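Local structure of CobC (Shigella flexneri 2a, 6NRU) at residues 136-139 / 140-143. The protein probably removes the phosphate from adenosylcobalamin 5'-phosphate and from alpha-ribazole 5'-phosphate in the assembly of the nucleotide loop of vitamin B12. Sequence-based numbering, arbitrary orientation.
Sequences ARLS and EYQH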
# COMPACT_ATOMS: atom_id res chain seq x y z
N ALA A 136 15.10 -4.31 -0.03
CA ALA A 136 16.32 -5.08 -0.24
C ALA A 136 16.11 -6.27 -1.16
O ALA A 136 17.09 -6.80 -1.70
CB ALA A 136 16.89 -5.55 1.10
N ARG A 137 14.87 -6.70 -1.35
CA ARG A 137 14.54 -7.83 -2.21
C ARG A 137 14.35 -7.45 -3.67
O ARG A 137 14.17 -8.34 -4.51
CB ARG A 137 13.26 -8.52 -1.71
CG ARG A 137 13.47 -9.48 -0.56
CD ARG A 137 12.32 -10.45 -0.47
NE ARG A 137 12.22 -11.08 0.84
CZ ARG A 137 11.10 -11.59 1.34
NH1 ARG A 137 9.97 -11.53 0.64
NH2 ARG A 137 11.09 -12.15 2.54
N LEU A 138 14.39 -6.15 -3.99
CA LEU A 138 14.09 -5.73 -5.36
C LEU A 138 15.14 -6.20 -6.35
O LEU A 138 14.83 -6.41 -7.52
CB LEU A 138 13.96 -4.20 -5.41
CG LEU A 138 12.71 -3.63 -4.74
CD1 LEU A 138 12.74 -2.12 -4.78
CD2 LEU A 138 11.44 -4.15 -5.41
N SER A 139 16.39 -6.37 -5.89
CA SER A 139 17.43 -6.90 -6.76
C SER A 139 17.07 -8.28 -7.28
O SER A 139 17.52 -8.67 -8.37
CB SER A 139 18.76 -6.95 -6.00
OG SER A 139 18.60 -7.63 -4.77
N GLU A 140 16.27 -9.03 -6.53
CA GLU A 140 15.82 -10.34 -6.97
C GLU A 140 14.87 -10.26 -8.16
O GLU A 140 14.73 -11.24 -8.90
CB GLU A 140 15.20 -11.06 -5.77
CG GLU A 140 13.97 -11.91 -6.02
CD GLU A 140 13.27 -12.29 -4.73
OE1 GLU A 140 13.87 -12.09 -3.64
OE2 GLU A 140 12.13 -12.79 -4.79
N TYR A 141 14.26 -9.09 -8.40
CA TYR A 141 13.41 -8.88 -9.56
C TYR A 141 14.11 -8.08 -10.66
O TYR A 141 13.43 -7.47 -11.50
CB TYR A 141 12.12 -8.16 -9.16
CG TYR A 141 11.41 -8.79 -8.00
CD1 TYR A 141 10.78 -10.02 -8.13
CD2 TYR A 141 11.35 -8.15 -6.76
CE1 TYR A 141 10.12 -10.60 -7.06
CE2 TYR A 141 10.69 -8.72 -5.70
CZ TYR A 141 10.08 -9.95 -5.85
OH TYR A 141 9.43 -10.53 -4.79
N GLN A 142 15.44 -8.09 -10.69
CA GLN A 142 16.20 -7.22 -11.59
C GLN A 142 15.92 -7.48 -13.06
O GLN A 142 16.27 -6.64 -13.89
CB GLN A 142 17.69 -7.37 -11.31
CG GLN A 142 18.24 -8.73 -11.68
CD GLN A 142 19.65 -8.94 -11.17
OE1 GLN A 142 20.08 -10.08 -10.98
NE2 GLN A 142 20.37 -7.85 -10.95
N HIS A 143 15.32 -8.62 -13.41
CA HIS A 143 15.08 -8.95 -14.81
C HIS A 143 13.71 -8.51 -15.30
O HIS A 143 13.34 -8.82 -16.44
CB HIS A 143 15.24 -10.46 -15.01
CG HIS A 143 16.62 -10.95 -14.73
ND1 HIS A 143 16.90 -12.27 -14.45
CD2 HIS A 143 17.81 -10.30 -14.69
CE1 HIS A 143 18.20 -12.41 -14.24
NE2 HIS A 143 18.77 -11.23 -14.38
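Arg137 meets Glu140 through both backbone and side chain, opening a worked example of how consecutive i to i+3 bonds tighten a chain into a 3-10 turn. Its carbonyl O receives Glu140 N at 3.0 Å, with an N-H...O angle of 141°. The two side chains run side by side and point the same way, the guanidinium and carboxylate planes 24° apart, yet Arg137 NE stays 4.9 Å from Glu140 OE1. These opposite charges therefore form no salt bridge; Arg137 NH2 pairs with Glu81 instead, while its CD passes 3.9 Å from Glu140 OE1. Leu138 repeats the pattern, its O taking Tyr141 N at 2.9 Å. With CG anti to the carbonyl carbon (chi1 -50°), the Tyr141 ring is turned back along the chain, and its CD2 lies 4.2 Å from Leu138 CD2 in a loose apolar contact. Glu140 CG sits over the centre of one ring face, 4.1 Å above the plane, and the buried tyrosine also rests on Leu52 and Leu54 of strand 52-55. Ser139 closes the series, its O accepting Gln142 N at 3.2 Å, while the aliphatic part of the Gln142 side chain passes close to that same oxygen. In all three bonds the donor stands well above the carbonyl plane. Their succession is the signature of a short 3-10 turn, here in the loop between helix 124-136 and strand 146-151 of a branch 1 histidine phosphatase fold, away from the probable catalytic residues His11 and Glu84.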